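Tail protein, 43 kDa (Neisseria meningitidis MC58, PDB 3D37) is of unknown function but, as a phage-type tail protein with baseplate-related domains, probably forms part of a prophage tail baseplate. Local coordinates at residues Thr209-Ala220 with Leu245-Val253. Residues are numbered along the deposited sequence; the frame is centred on the assembly and turned at random.
Sequences TDNRFSEVTFLA and LHRPKTVVV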
loop_
_atom_site.group_PDB
_atom_site.type_symbol
_atom_site.label_atom_id
_atom_site.label_comp_id
_atom_site.label_asym_id
_atom_site.label_seq_id
_atom_site.Cartn_x
_atom_site.Cartn_y
_atom_site.Cartn_z
ATOM N N THR A 209 6.899 23.123 24.173
ATOM C CA THR A 209 7.445 23.865 25.301
ATOM C C THR A 209 8.990 23.843 25.365
ATOM O O THR A 209 9.598 24.178 26.381
ATOM C CB THR A 209 6.845 23.306 26.588
ATOM O OG1 THR A 209 7.223 21.932 26.731
ATOM C CG2 THR A 209 5.293 23.371 26.551
ATOM N N ASP A 210 9.630 23.467 24.271
ATOM C CA ASP A 210 11.085 23.428 24.186
ATOM C C ASP A 210 11.813 24.667 24.727
ATOM O O ASP A 210 12.824 24.582 25.431
ATOM C CB ASP A 210 11.471 23.349 22.712
ATOM C CG ASP A 210 12.089 22.053 22.342
ATOM O OD1 ASP A 210 11.595 21.466 21.333
ATOM O OD2 ASP A 210 13.088 21.654 23.038
ATOM N N ASN A 211 11.346 25.822 24.278
ATOM C CA ASN A 211 12.013 27.072 24.502
ATOM C C ASN A 211 11.177 27.962 25.403
ATOM O O ASN A 211 11.177 29.173 25.275
ATOM C CB ASN A 211 12.351 27.715 23.156
ATOM C CG ASN A 211 13.611 27.122 22.540
ATOM O OD1 ASN A 211 14.592 26.836 23.251
ATOM N ND2 ASN A 211 13.611 26.957 21.235
ATOM N N ARG A 212 10.464 27.320 26.320
ATOM C CA ARG A 212 9.728 28.006 27.346
ATOM C C ARG A 212 10.523 27.872 28.642
ATOM O O ARG A 212 10.571 26.806 29.281
ATOM C CB ARG A 212 8.335 27.417 27.500
ATOM C CG ARG A 212 7.564 28.061 28.667
ATOM C CD ARG A 212 6.025 27.957 28.489
ATOM N NE ARG A 212 5.470 26.742 29.085
ATOM C CZ ARG A 212 5.172 26.592 30.385
ATOM N NH1 ARG A 212 4.651 25.443 30.837
ATOM N NH2 ARG A 212 5.390 27.597 31.246
ATOM N N PHE A 213 11.164 28.968 29.016
ATOM C CA PHE A 213 12.083 28.971 30.114
ATOM C C PHE A 213 11.451 29.656 31.322
ATOM O O PHE A 213 10.520 30.469 31.172
ATOM C CB PHE A 213 13.362 29.656 29.661
ATOM C CG PHE A 213 13.976 29.011 28.455
ATOM C CD1 PHE A 213 14.505 27.737 28.539
ATOM C CD2 PHE A 213 14.022 29.661 27.250
ATOM C CE1 PHE A 213 15.065 27.132 27.439
ATOM C CE2 PHE A 213 14.597 29.060 26.140
ATOM C CZ PHE A 213 15.120 27.798 26.239
ATOM N N SER A 214 11.934 29.283 32.509
ATOM C CA SER A 214 11.408 29.799 33.767
ATOM C C SER A 214 11.966 31.203 34.083
ATOM O O SER A 214 11.201 32.139 34.343
ATOM C CB SER A 214 11.715 28.815 34.910
ATOM O OG SER A 214 13.097 28.846 35.262
ATOM N N GLU A 215 13.292 31.326 34.097
ATOM C CA GLU A 215 13.958 32.608 34.147
ATOM C C GLU A 215 14.945 32.614 32.992
ATOM O O GLU A 215 15.523 31.574 32.665
ATOM C CB GLU A 215 14.750 32.809 35.454
ATOM C CG GLU A 215 13.903 32.747 36.752
ATOM C CD GLU A 215 14.664 33.195 38.007
ATOM O OE1 GLU A 215 15.657 33.968 37.906
ATOM O OE2 GLU A 215 14.234 32.775 39.111
ATOM N N VAL A 216 15.153 33.772 32.378
ATOM C CA VAL A 216 16.182 33.894 31.358
ATOM C C VAL A 216 16.986 35.118 31.692
ATOM O O VAL A 216 16.450 36.210 31.806
ATOM C CB VAL A 216 15.613 33.972 29.927
ATOM C CG1 VAL A 216 16.761 34.159 28.894
ATOM C CG2 VAL A 216 14.788 32.702 29.638
ATOM N N THR A 217 18.276 34.919 31.875
ATOM C CA THR A 217 19.135 36.007 32.196
ATOM C C THR A 217 19.863 36.410 30.923
ATOM O O THR A 217 20.536 35.597 30.291
ATOM C CB THR A 217 20.046 35.633 33.412
ATOM O OG1 THR A 217 20.774 34.430 33.139
ATOM C CG2 THR A 217 19.173 35.386 34.648
ATOM N N PHE A 218 19.667 37.670 30.525
ATOM C CA PHE A 218 20.279 38.235 29.330
ATOM C C PHE A 218 21.466 39.101 29.751
ATOM O O PHE A 218 21.345 39.927 30.682
ATOM C CB PHE A 218 19.259 39.071 28.537
ATOM C CG PHE A 218 18.114 38.257 27.937
ATOM C CD1 PHE A 218 18.249 37.660 26.697
ATOM C CD2 PHE A 218 16.910 38.098 28.626
ATOM C CE1 PHE A 218 17.180 36.915 26.127
ATOM C CE2 PHE A 218 15.853 37.365 28.083
ATOM C CZ PHE A 218 15.990 36.768 26.836
ATOM N N LEU A 219 22.605 38.902 29.067
ATOM C CA LEU A 219 23.861 39.584 29.409
ATOM C C LEU A 219 24.394 40.336 28.211
ATOM O O LEU A 219 24.269 39.880 27.066
ATOM C CB LEU A 219 24.947 38.600 29.879
ATOM C CG LEU A 219 24.662 37.598 31.003
ATOM C CD1 LEU A 219 26.000 36.734 31.271
ATOM C CD2 LEU A 219 24.185 38.367 32.260
ATOM N N ALA A 220 24.979 41.496 28.472
ATOM C CA ALA A 220 25.723 42.210 27.437
ATOM C C ALA A 220 26.811 43.077 28.065
ATOM O O ALA A 220 26.776 43.393 29.266
ATOM C CB ALA A 220 24.771 43.047 26.529
ATOM N N LEU A 245 8.340 24.835 36.906
ATOM C CA LEU A 245 9.529 24.019 36.622
ATOM C C LEU A 245 10.781 24.876 36.485
ATOM O O LEU A 245 10.771 25.904 35.822
ATOM C CB LEU A 245 9.333 23.198 35.331
ATOM C CG LEU A 245 8.110 22.284 35.237
ATOM C CD1 LEU A 245 8.002 21.689 33.830
ATOM C CD2 LEU A 245 8.136 21.186 36.322
ATOM N N HIS A 246 11.861 24.435 37.114
ATOM C CA HIS A 246 13.153 25.083 37.003
ATOM C C HIS A 246 13.787 24.820 35.633
ATOM O O HIS A 246 14.228 23.711 35.345
ATOM C CB HIS A 246 14.082 24.585 38.120
ATOM C CG HIS A 246 15.402 25.293 38.186
ATOM N ND1 HIS A 246 15.522 26.615 38.556
ATOM C CD2 HIS A 246 16.665 24.849 37.971
ATOM C CE1 HIS A 246 16.798 26.962 38.546
ATOM N NE2 HIS A 246 17.515 25.907 38.203
ATOM N N ARG A 247 13.872 25.863 34.812
ATOM C CA ARG A 247 14.456 25.737 33.482
ATOM C C ARG A 247 15.136 27.048 33.082
ATOM O O ARG A 247 14.639 27.775 32.220
ATOM C CB ARG A 247 13.352 25.315 32.497
ATOM C CG ARG A 247 13.850 24.522 31.340
ATOM C CD ARG A 247 12.750 23.705 30.731
ATOM N NE ARG A 247 13.240 23.043 29.538
ATOM C CZ ARG A 247 13.261 23.598 28.330
ATOM N NH1 ARG A 247 12.767 24.822 28.133
ATOM N NH2 ARG A 247 13.749 22.901 27.306
ATOM N N PRO A 248 16.263 27.371 33.747
ATOM C CA PRO A 248 16.972 28.624 33.545
ATOM C C PRO A 248 17.863 28.642 32.321
ATOM O O PRO A 248 18.450 27.631 31.938
ATOM C CB PRO A 248 17.855 28.730 34.794
ATOM C CG PRO A 248 18.145 27.324 35.150
ATOM C CD PRO A 248 16.913 26.546 34.787
ATOM N N LYS A 249 17.979 29.804 31.722
ATOM C CA LYS A 249 18.807 29.937 30.555
ATOM C C LYS A 249 19.533 31.260 30.682
ATOM O O LYS A 249 19.019 32.215 31.263
ATOM C CB LYS A 249 17.969 29.861 29.253
ATOM C CG LYS A 249 18.860 29.724 27.996
ATOM C CD LYS A 249 18.088 29.737 26.700
ATOM C CE LYS A 249 18.421 28.521 25.815
ATOM N NZ LYS A 249 19.711 28.621 25.051
ATOM N N THR A 250 20.741 31.312 30.159
ATOM C CA THR A 250 21.440 32.559 30.140
ATOM C C THR A 250 21.839 32.760 28.702
ATOM O O THR A 250 22.313 31.822 28.062
ATOM C CB THR A 250 22.665 32.586 31.115
ATOM O OG1 THR A 250 23.898 32.586 30.369
ATOM C CG2 THR A 250 22.621 31.433 32.132
ATOM N N VAL A 251 21.625 33.972 28.188
ATOM C CA VAL A 251 21.927 34.300 26.793
ATOM C C VAL A 251 22.830 35.565 26.742
ATOM O O VAL A 251 22.526 36.558 27.396
ATOM C CB VAL A 251 20.607 34.533 25.978
ATOM C CG1 VAL A 251 20.926 34.973 24.560
ATOM C CG2 VAL A 251 19.693 33.265 25.992
ATOM N N VAL A 252 23.917 35.515 25.966
ATOM C CA VAL A 252 24.711 36.706 25.690
ATOM C C VAL A 252 24.198 37.380 24.418
ATOM O O VAL A 252 24.107 36.757 23.370
ATOM C CB VAL A 252 26.260 36.426 25.597
ATOM C CG1 VAL A 252 27.009 37.633 24.990
ATOM C CG2 VAL A 252 26.840 36.101 26.970
ATOM N N VAL A 253 23.871 38.667 24.534
ATOM C CA VAL A 253 23.386 39.483 23.425
ATOM C C VAL A 253 24.490 40.440 22.953
ATOM O O VAL A 253 25.057 41.191 23.763
ATOM C CB VAL A 253 22.154 40.324 23.868
ATOM C CG1 VAL A 253 21.731 41.336 22.757
ATOM C CG2 VAL A 253 20.991 39.398 24.289
HETATM O O HOH W 1 18.719 32.414 34.158
#
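Strands 215-220 and 249-252 pair in parallel, their axes 4.7 Å apart at an angle of 21°. They belong to a mixed three-stranded sheet in the NMB1110-like third domain, in which 215-220 is central and 234-239 runs antiparallel along its other edge. The backbone ladder runs from Lys249 N to Glu215 O through to Val253 N to Leu219 O, the latter 2.8 Å long. Before the strands, the side chain of Arg247 holds the type I turn Thr209-Arg212. With CG anti to the backbone N (chi1 -151°), its extended chain brings NH1 and NH2 end-on to Asp210 O, each at 2.7 Å. Both bonds are bent, and the oxygen lies in the guanidinium plane. NH1 also donates to Arg212 O, while NH2 forms a salt bridge to Asp100 of the second subunit, so this arginine links the turn to the subunit interface. The guanidinium plane is 4° from that of the Phe213 ring, but the groups only meet obliquely, Arg247 NH1 lying 3.3 Å from Phe213 CE1. Lys249 CD lies over one face of that ring, 3.8 Å from its centroid, a CH-pi contact. Trp273 of helix 259-276 meets Phe213 edge-to-face. Further along, Phe218 lies side by side with Val251 and packs on Ala266 of the same helix, and Phe218 CD1 touches Val253 CG2 at 4.0 Å. Just before strand 215-220, Ser214 is bonded twice to Arg247: its N donates to Arg247 O, and its OG accepts from Arg247 N at 3.1 Å.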